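Local coordinates for putative nucleolar GTP-binding protein 1 (Plasmodium falciparum, PDB 2QU8) that binds guanine nucleotide, held here as GDP, and is probably a nucleolar GTPase of the NOG1 family, at residues Lys30-Gly36 and Asn109-Ile115; Phe45-Arg51 and Val192-Lys196; Leu87-Phe91 and Leu132-Ile136. One frame throughout, in Å; residues are numbered along the deposited sequence.

Interaction 1: residues Lys30-Gly36 and Asn109-Ile115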
loop_
_atom_site.group_PDB
_atom_site.type_symbol
_atom_site.label_atom_id
_atom_site.label_comp_id
_atom_site.label_asym_id
_atom_site.label_seq_id
_atom_site.Cartn_x
_atom_site.Cartn_y
_atom_site.Cartn_z
ATOM N N LYS A 30 12.080 6.049 -2.889
ATOM C CA LYS A 30 10.838 5.498 -3.431
ATOM C C LYS A 30 10.391 4.292 -2.595
ATOM O O LYS A 30 11.170 3.365 -2.357
ATOM C CB LYS A 30 11.017 5.108 -4.895
ATOM C CG LYS A 30 11.343 6.284 -5.808
ATOM C CD LYS A 30 11.461 5.849 -7.264
ATOM C CE LYS A 30 12.748 5.099 -7.532
ATOM N NZ LYS A 30 13.954 5.937 -7.240
ATOM N N THR A 31 9.141 4.322 -2.145
ATOM C CA THR A 31 8.658 3.350 -1.176
ATOM C C THR A 31 7.299 2.766 -1.538
ATOM O O THR A 31 6.381 3.491 -1.931
ATOM C CB THR A 31 8.544 4.000 0.239
ATOM O OG1 THR A 31 9.807 4.549 0.629
ATOM C CG2 THR A 31 8.079 2.986 1.300
ATOM N N ILE A 32 7.164 1.455 -1.382
ATOM C CA ILE A 32 5.839 0.849 -1.298
ATOM C C ILE A 32 5.467 0.695 0.189
ATOM O O ILE A 32 6.185 0.066 0.965
ATOM C CB ILE A 32 5.759 -0.502 -2.052
ATOM C CG1 ILE A 32 6.077 -0.306 -3.546
ATOM C CG2 ILE A 32 4.379 -1.117 -1.914
ATOM C CD1 ILE A 32 6.359 -1.614 -4.262
ATOM N N ILE A 33 4.357 1.304 0.577
ATOM C CA ILE A 33 3.859 1.200 1.945
ATOM C C ILE A 33 2.797 0.121 1.980
ATOM O O ILE A 33 1.738 0.276 1.374
ATOM C CB ILE A 33 3.269 2.549 2.429
ATOM C CG1 ILE A 33 4.345 3.638 2.360
ATOM C CG2 ILE A 33 2.669 2.408 3.857
ATOM C CD1 ILE A 33 3.793 5.067 2.245
ATOM N N LEU A 34 3.082 -0.980 2.671
ATOM C CA LEU A 34 2.114 -2.065 2.764
ATOM C C LEU A 34 1.071 -1.813 3.841
ATOM O O LEU A 34 1.397 -1.394 4.959
ATOM C CB LEU A 34 2.801 -3.411 2.997
ATOM C CG LEU A 34 3.540 -4.012 1.799
ATOM C CD1 LEU A 34 4.504 -5.081 2.299
ATOM C CD2 LEU A 34 2.554 -4.581 0.773
ATOM N N SER A 35 -0.179 -2.102 3.494
ATOM C CA SER A 35 -1.306 -1.966 4.411
ATOM C C SER A 35 -2.341 -3.057 4.121
ATOM O O SER A 35 -2.347 -3.644 3.041
ATOM C CB SER A 35 -1.910 -0.564 4.277
ATOM O OG SER A 35 -3.009 -0.379 5.154
ATOM N N GLY A 36 -3.209 -3.331 5.088
ATOM C CA GLY A 36 -4.160 -4.425 4.981
ATOM C C GLY A 36 -4.291 -5.173 6.290
ATOM O O GLY A 36 -3.402 -5.094 7.143
ATOM N N ASN A 109 7.981 9.325 0.639
ATOM C CA ASN A 109 7.897 9.283 -0.825
ATOM C C ASN A 109 7.372 7.914 -1.277
ATOM O O ASN A 109 8.127 7.083 -1.783
ATOM C CB ASN A 109 9.284 9.589 -1.423
ATOM C CG ASN A 109 9.321 9.521 -2.953
ATOM O OD1 ASN A 109 8.293 9.531 -3.621
ATOM N ND2 ASN A 109 10.526 9.454 -3.504
ATOM N N GLY A 110 6.074 7.679 -1.090
ATOM C CA GLY A 110 5.517 6.341 -1.303
ATOM C C GLY A 110 4.180 6.184 -2.008
ATOM O O GLY A 110 3.401 7.137 -2.143
ATOM N N VAL A 111 3.938 4.957 -2.465
ATOM C CA VAL A 111 2.650 4.522 -2.983
ATOM C C VAL A 111 2.130 3.461 -2.003
ATOM O O VAL A 111 2.917 2.689 -1.462
ATOM C CB VAL A 111 2.795 3.936 -4.420
ATOM C CG1 VAL A 111 3.786 2.772 -4.453
ATOM C CG2 VAL A 111 1.459 3.496 -4.980
ATOM N N ILE A 112 0.825 3.436 -1.758
ATOM C CA ILE A 112 0.249 2.449 -0.832
ATOM C C ILE A 112 -0.087 1.180 -1.583
ATOM O O ILE A 112 -0.672 1.232 -2.666
ATOM C CB ILE A 112 -1.061 2.953 -0.156
ATOM C CG1 ILE A 112 -0.931 4.408 0.305
ATOM C CG2 ILE A 112 -1.504 2.014 1.006
ATOM C CD1 ILE A 112 0.177 4.673 1.326
ATOM N N LEU A 113 0.307 0.038 -1.030
ATOM C CA LEU A 113 -0.240 -1.227 -1.486
ATOM C C LEU A 113 -1.121 -1.772 -0.365
ATOM O O LEU A 113 -0.611 -2.270 0.640
ATOM C CB LEU A 113 0.860 -2.224 -1.873
ATOM C CG LEU A 113 0.441 -3.641 -2.309
ATOM C CD1 LEU A 113 -0.633 -3.649 -3.404
ATOM C CD2 LEU A 113 1.656 -4.427 -2.765
ATOM N N PHE A 114 -2.433 -1.637 -0.543
ATOM C CA PHE A 114 -3.424 -2.170 0.388
ATOM C C PHE A 114 -3.885 -3.526 -0.114
ATOM O O PHE A 114 -4.511 -3.639 -1.177
ATOM C CB PHE A 114 -4.627 -1.221 0.586
ATOM C CG PHE A 114 -5.565 -1.659 1.691
ATOM C CD1 PHE A 114 -5.403 -1.184 2.992
ATOM C CD2 PHE A 114 -6.586 -2.573 1.439
ATOM C CE1 PHE A 114 -6.257 -1.601 4.020
ATOM C CE2 PHE A 114 -7.441 -2.999 2.458
ATOM C CZ PHE A 114 -7.277 -2.509 3.746
ATOM N N ILE A 115 -3.574 -4.554 0.667
ATOM C CA ILE A 115 -3.855 -5.916 0.274
ATOM C C ILE A 115 -5.143 -6.425 0.914
ATOM O O ILE A 115 -5.328 -6.327 2.134
ATOM C CB ILE A 115 -2.676 -6.867 0.591
ATOM C CG1 ILE A 115 -1.397 -6.372 -0.113
ATOM C CG2 ILE A 115 -3.036 -8.311 0.197
ATOM C CD1 ILE A 115 -0.159 -7.240 0.088
#
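Lys-30 opens the pairing by laying its CG beside the amide ND2 of Asn-109, whose OD1 is held by Gln-207 of helix 192-222. Thr-31 N then donates to Asn-109 O at 3.0 Å, a bent bond of 131°, while Thr-31 O accepts from Val-111 N. Ile-32 points to the opposite face of the sheet from Thr-31, where its CG2 lies 3.7 Å from Leu-113 CB and its CG1 runs alongside Val-111 CG1. Ile-33 N meets Val-111 O at 2.9 Å and almost straight (173°); its CD1 reaches Ile-112 CD1 at 3.8 Å on the Thr-31 face. Leu-34 CD2 touches both Leu-113 CD2 and Ile-115 CD1. Ser-35 N donates to Leu-113 O, and its O accepts from Ile-115 N; its OG, anti to the backbone N (chi1 -180°), sits near the plane of the Phe-114 ring at its edge, 3.3 Å from CD1, while bonding to Leu-87 O. Gly-36 places CA over a face of that ring, a CH-pi contact 4.0 Å from the centroid. These are neighbouring parallel strands at the heart of the mixed sheet of a P-loop GTPase fold, and Gly-36 probably begins the P-loop beside GDP.

Interaction 2: residues Phe45-Arg51 and Val192-Lys196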
loop_
_atom_site.group_PDB
_atom_site.type_symbol
_atom_site.label_atom_id
_atom_site.label_comp_id
_atom_site.label_asym_id
_atom_site.label_seq_id
_atom_site.Cartn_x
_atom_site.Cartn_y
_atom_site.Cartn_z
ATOM N N PHE A 45 4.499 -10.695 0.900
ATOM C CA PHE A 45 4.724 -9.885 -0.294
ATOM C C PHE A 45 6.063 -9.168 -0.201
ATOM O O PHE A 45 6.869 -9.183 -1.144
ATOM C CB PHE A 45 3.597 -8.859 -0.473
ATOM C CG PHE A 45 3.637 -8.162 -1.795
ATOM C CD1 PHE A 45 2.797 -8.573 -2.829
ATOM C CD2 PHE A 45 4.532 -7.131 -2.021
ATOM C CE1 PHE A 45 2.839 -7.934 -4.085
ATOM C CE2 PHE A 45 4.591 -6.489 -3.260
ATOM C CZ PHE A 45 3.731 -6.897 -4.296
ATOM N N MET A 46 6.295 -8.544 0.952
ATOM C CA MET A 46 7.544 -7.850 1.193
ATOM C C MET A 46 8.753 -8.773 0.994
ATOM O O MET A 46 9.707 -8.415 0.298
ATOM C CB MET A 46 7.557 -7.257 2.604
ATOM C CG MET A 46 8.915 -6.725 3.004
ATOM S SD MET A 46 8.920 -6.230 4.726
ATOM C CE MET A 46 8.762 -7.830 5.533
ATOM N N ASN A 47 8.714 -9.946 1.623
ATOM C CA ASN A 47 9.815 -10.922 1.523
ATOM C C ASN A 47 10.109 -11.425 0.112
ATOM O O ASN A 47 11.268 -11.546 -0.278
ATOM C CB ASN A 47 9.577 -12.101 2.457
ATOM C CG ASN A 47 9.866 -11.752 3.894
ATOM O OD1 ASN A 47 9.042 -11.986 4.773
ATOM N ND2 ASN A 47 11.034 -11.170 4.141
ATOM N N ILE A 48 9.059 -11.715 -0.643
ATOM C CA ILE A 48 9.211 -12.158 -2.027
ATOM C C ILE A 48 9.923 -11.114 -2.898
ATOM O O ILE A 48 10.952 -11.417 -3.514
ATOM C CB ILE A 48 7.851 -12.564 -2.626
ATOM C CG1 ILE A 48 7.371 -13.854 -1.963
ATOM C CG2 ILE A 48 7.948 -12.765 -4.142
ATOM C CD1 ILE A 48 5.890 -14.060 -2.040
ATOM N N VAL A 49 9.397 -9.889 -2.928
ATOM C CA VAL A 49 9.904 -8.852 -3.834
ATOM C C VAL A 49 11.274 -8.313 -3.423
ATOM O O VAL A 49 12.028 -7.836 -4.260
ATOM C CB VAL A 49 8.887 -7.684 -4.049
ATOM C CG1 VAL A 49 7.554 -8.225 -4.551
ATOM C CG2 VAL A 49 8.700 -6.844 -2.770
ATOM N N SER A 50 11.603 -8.401 -2.139
ATOM C CA SER A 50 12.895 -7.916 -1.676
ATOM C C SER A 50 13.943 -9.035 -1.557
ATOM O O SER A 50 15.074 -8.780 -1.142
ATOM C CB SER A 50 12.745 -7.190 -0.341
ATOM O OG SER A 50 12.407 -8.114 0.661
ATOM N N ARG A 51 13.563 -10.256 -1.941
ATOM C CA ARG A 51 14.377 -11.464 -1.723
ATOM C C ARG A 51 14.875 -11.528 -0.278
ATOM O O ARG A 51 16.041 -11.843 -0.019
ATOM C CB ARG A 51 15.547 -11.547 -2.713
ATOM C CG ARG A 51 15.166 -11.377 -4.180
ATOM C CD ARG A 51 14.233 -12.477 -4.638
ATOM N NE ARG A 51 14.098 -12.552 -6.094
ATOM C CZ ARG A 51 12.987 -12.272 -6.774
ATOM N NH1 ARG A 51 12.986 -12.383 -8.095
ATOM N NH2 ARG A 51 11.879 -11.880 -6.145
ATOM N N VAL A 192 2.665 -11.618 -8.667
ATOM C CA VAL A 192 3.341 -10.830 -7.627
ATOM C C VAL A 192 4.272 -9.757 -8.208
ATOM O O VAL A 192 4.205 -8.588 -7.822
ATOM C CB VAL A 192 4.097 -11.732 -6.618
ATOM C CG1 VAL A 192 5.019 -10.897 -5.728
ATOM C CG2 VAL A 192 3.110 -12.519 -5.763
ATOM N N GLU A 193 5.132 -10.159 -9.136
ATOM C CA GLU A 193 6.031 -9.217 -9.800
ATOM C C GLU A 193 5.268 -8.158 -10.592
ATOM O O GLU A 193 5.622 -6.979 -10.558
ATOM C CB GLU A 193 7.054 -9.959 -10.667
ATOM C CG GLU A 193 8.109 -10.722 -9.843
ATOM C CD GLU A 193 9.007 -9.798 -9.013
ATOM O OE1 GLU A 193 9.334 -8.695 -9.510
ATOM O OE2 GLU A 193 9.387 -10.176 -7.872
ATOM N N GLN A 194 4.199 -8.575 -11.269
ATOM C CA GLN A 194 3.297 -7.634 -11.947
ATOM C C GLN A 194 2.718 -6.574 -11.003
ATOM O O GLN A 194 2.686 -5.394 -11.343
ATOM C CB GLN A 194 2.154 -8.381 -12.655
ATOM C CG GLN A 194 2.552 -9.059 -13.962
ATOM C CD GLN A 194 3.119 -8.084 -15.005
ATOM O OE1 GLN A 194 4.067 -8.417 -15.721
ATOM N NE2 GLN A 194 2.553 -6.876 -15.076
ATOM N N ALA A 195 2.256 -7.007 -9.827
ATOM C CA ALA A 195 1.742 -6.103 -8.794
ATOM C C ALA A 195 2.798 -5.086 -8.337
ATOM O O ALA A 195 2.500 -3.904 -8.142
ATOM C CB ALA A 195 1.234 -6.903 -7.611
ATOM N N LYS A 196 4.026 -5.566 -8.171
ATOM C CA LYS A 196 5.162 -4.726 -7.799
ATOM C C LYS A 196 5.444 -3.670 -8.875
ATOM O O LYS A 196 5.678 -2.503 -8.566
ATOM C CB LYS A 196 6.394 -5.598 -7.562
ATOM C CG LYS A 196 7.603 -4.849 -7.024
ATOM C CD LYS A 196 8.879 -5.658 -7.221
ATOM C CE LYS A 196 9.361 -5.625 -8.666
ATOM N NZ LYS A 196 9.432 -4.228 -9.169
#
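Helix 42-49, which follows the probable P-loop of this GTPase fold, packs here against the first turn of the long helix 192-222, the two short segments running nearly at right angles (93°) with their axes 10.7 Å apart. Val-192 is the apolar centre. Its CG1, set anti to the backbone N (chi1 168°), is directed at the other helix and meets Ile-48 CG2 at 3.8 Å and Val-49 CG1 at 3.9 Å. Phe-45 brings the CE1 corner of its ring to the same methyl and also to Ala-195 CB, 4.0 Å away and near the ring plane; Lys-196 N lies at that edge too. The ring also meets that of Phe-184, their planes inclined. Lys-196 slides past Val-49 in the opposite direction, its CD 3.8 Å from Val-49 CB, and then leads its amine away from the helix.

On the more exposed side, Arg-51 ends helix 42-49 in a Schellman motif. Its NH2 donates to Ile-48 O at 2.8 Å, reached from the opposite face of that carbonyl to Arg-51 N, and makes a weak, 3.5 Å salt bridge to Glu-193 OE2 with the guanidinium and carboxylate planes 82° apart. The bond to Ile-48 O therefore probably fixes the guanidinium more firmly than the carboxylate does, and methyl and ring contacts carry most of the joint, with the charge pair a weak addition at its margin.

Interaction 3: residues Leu87-Phe91 and Leu132-Ile136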
loop_
_atom_site.group_PDB
_atom_site.type_symbol
_atom_site.label_atom_id
_atom_site.label_comp_id
_atom_site.label_asym_id
_atom_site.label_seq_id
_atom_site.Cartn_x
_atom_site.Cartn_y
_atom_site.Cartn_z
ATOM N N LEU A 87 -0.797 -0.326 10.423
ATOM C CA LEU A 87 -1.554 -0.131 9.185
ATOM C C LEU A 87 -2.399 -1.346 8.805
ATOM O O LEU A 87 -2.736 -1.558 7.626
ATOM C CB LEU A 87 -0.603 0.296 8.058
ATOM C CG LEU A 87 0.102 1.643 8.301
ATOM C CD1 LEU A 87 1.040 1.978 7.163
ATOM C CD2 LEU A 87 -0.915 2.769 8.495
ATOM N N ASP A 88 -2.765 -2.122 9.824
ATOM C CA ASP A 88 -3.550 -3.345 9.650
ATOM C C ASP A 88 -4.855 -3.305 10.441
ATOM O O ASP A 88 -5.595 -4.290 10.483
ATOM C CB ASP A 88 -2.729 -4.586 10.046
ATOM C CG ASP A 88 -2.224 -4.537 11.484
ATOM O OD1 ASP A 88 -2.440 -3.518 12.189
ATOM O OD2 ASP A 88 -1.610 -5.534 11.912
ATOM N N ARG A 89 -5.123 -2.164 11.070
ATOM C CA ARG A 89 -6.336 -1.978 11.860
ATOM C C ARG A 89 -6.731 -0.499 11.909
ATOM O O ARG A 89 -5.900 0.382 11.659
ATOM C CB ARG A 89 -6.169 -2.559 13.271
ATOM C CG ARG A 89 -4.992 -2.008 14.067
ATOM C CD ARG A 89 -4.554 -3.001 15.132
ATOM N NE ARG A 89 -3.699 -4.037 14.552
ATOM C CZ ARG A 89 -3.573 -5.273 15.028
ATOM N NH1 ARG A 89 -4.242 -5.650 16.116
ATOM N NH2 ARG A 89 -2.766 -6.133 14.418
ATOM N N ALA A 90 -7.998 -0.240 12.229
ATOM C CA ALA A 90 -8.533 1.117 12.262
ATOM C C ALA A 90 -7.824 1.981 13.300
ATOM O O ALA A 90 -7.273 1.477 14.281
ATOM C CB ALA A 90 -10.055 1.098 12.491
ATOM N N PHE A 91 -7.842 3.289 13.067
ATOM C CA PHE A 91 -7.037 4.239 13.836
ATOM C C PHE A 91 -7.659 4.728 15.147
ATOM O O PHE A 91 -6.972 5.356 15.962
ATOM C CB PHE A 91 -6.664 5.434 12.950
ATOM C CG PHE A 91 -5.774 5.078 11.793
ATOM C CD1 PHE A 91 -4.750 4.142 11.936
ATOM C CD2 PHE A 91 -5.944 5.693 10.559
ATOM C CE1 PHE A 91 -3.920 3.813 10.860
ATOM C CE2 PHE A 91 -5.114 5.387 9.492
ATOM C CZ PHE A 91 -4.098 4.439 9.639
ATOM N N LEU A 132 -12.033 -1.535 6.477
ATOM C CA LEU A 132 -10.716 -1.148 6.987
ATOM C C LEU A 132 -10.038 -0.141 6.053
ATOM O O LEU A 132 -9.485 0.858 6.518
ATOM C CB LEU A 132 -9.815 -2.377 7.201
ATOM C CG LEU A 132 -8.330 -2.153 7.526
ATOM C CD1 LEU A 132 -8.136 -1.330 8.788
ATOM C CD2 LEU A 132 -7.586 -3.483 7.644
ATOM N N PHE A 133 -10.091 -0.415 4.749
ATOM C CA PHE A 133 -9.482 0.460 3.746
ATOM C C PHE A 133 -10.006 1.896 3.815
ATOM O O PHE A 133 -9.222 2.842 3.812
ATOM C CB PHE A 133 -9.663 -0.092 2.328
ATOM C CG PHE A 133 -9.231 0.870 1.258
ATOM C CD1 PHE A 133 -7.881 1.149 1.062
ATOM C CD2 PHE A 133 -10.172 1.526 0.471
ATOM C CE1 PHE A 133 -7.474 2.052 0.088
ATOM C CE2 PHE A 133 -9.772 2.429 -0.516
ATOM C CZ PHE A 133 -8.419 2.690 -0.706
ATOM N N TYR A 134 -11.323 2.053 3.877
ATOM C CA TYR A 134 -11.918 3.388 3.969
ATOM C C TYR A 134 -11.507 4.074 5.257
ATOM O O TYR A 134 -11.235 5.274 5.273
ATOM C CB TYR A 134 -13.442 3.325 3.896
ATOM C CG TYR A 134 -14.009 2.855 2.572
ATOM C CD1 TYR A 134 -13.591 3.403 1.360
ATOM C CD2 TYR A 134 -14.992 1.882 2.540
ATOM C CE1 TYR A 134 -14.139 2.961 0.139
ATOM C CE2 TYR A 134 -15.542 1.447 1.348
ATOM C CZ TYR A 134 -15.114 1.979 0.152
ATOM O OH TYR A 134 -15.686 1.515 -1.017
ATOM N N SER A 135 -11.446 3.293 6.328
ATOM C CA SER A 135 -11.176 3.802 7.666
ATOM C C SER A 135 -9.776 4.403 7.799
ATOM O O SER A 135 -9.548 5.282 8.638
ATOM C CB SER A 135 -11.403 2.687 8.694
ATOM O OG SER A 135 -10.687 2.917 9.886
ATOM N N ILE A 136 -8.851 3.942 6.959
ATOM C CA ILE A 136 -7.445 4.324 7.080
ATOM C C ILE A 136 -6.815 4.961 5.833
ATOM O O ILE A 136 -5.648 5.361 5.870
ATOM C CB ILE A 136 -6.553 3.126 7.545
ATOM C CG1 ILE A 136 -6.348 2.108 6.417
ATOM C CG2 ILE A 136 -7.102 2.481 8.833
ATOM C CD1 ILE A 136 -5.163 1.215 6.638
#
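Phe-91 and Ile-136 make the aromatic part of this contact. The two side chains cross at about a right angle, with Ile-136 CG2 over one face of the ring, 3.7 Å from its centroid and offset toward the rim, which makes a CH-pi interaction. Ile-136 CB presses close as well, 3.3 Å from Phe-91 CE2. With CG1 of Ile-136 lodged between its backbone N and carbonyl carbon (chi1 74°), CG2 is left to cover the ring while CD1 runs on toward Leu-87 O. The edge of the Phe-91 ring has Leu-87 CD2 in its plane, and helix 96-106 adds Met-99 and Ile-102 around the same side chain.

Apolar contacts with backbone come mainly from Leu-132. One methyl, CD1, lies 3.5 Å from Arg-89 C; the other, CD2, is 3.6 Å from Asp-88 O, so both methyls rest against the loop backbone. The loop follows strand 76-82, with the side chain of Asp-88 about 7 Å from the bound GDP; its position after the Asp-Thr-Pro-Gly sequence is that of switch II in related GTPases, and helix 126-137 packs against it through Leu-132, Ser-135 and Ile-136.

Polar groups add little directly across the contact, where Ser-135 OG meets the methyl of Ala-90, CB, at 3.2 Å. Charge is settled within the loop instead. Arg-89 grips Asp-88 side-on, NE to OD1 at 2.7 Å and NH2 to OD2 at 2.8 Å, both oxygens met from above the carboxylate plane, and Asp-88 OD2 also accepts from Gly-85 N.

In the fold
Interaction 1 is the buried core, its centre about 3 Å from that of the chain, and is built on regular backbone bonding between strands. Interactions 2 and 3 depend on side-chain packing; their centres lie about 12 Å from the chain's centre, on opposite sides of it, and about 22 Å from each other. Interaction 2 is still largely buried, interaction 3 only partly so. The chain ties them together: strand 30-35 leads into helix 42-49 of interaction 2, and strand 110-117 into helix 126-137 of interaction 3. Each also leans on the sheet, Phe-45 CZ packing 3.6 Å from Leu-113 CD2, whereas Leu-87 O probably accepts a hydrogen bond from Gly-36 N.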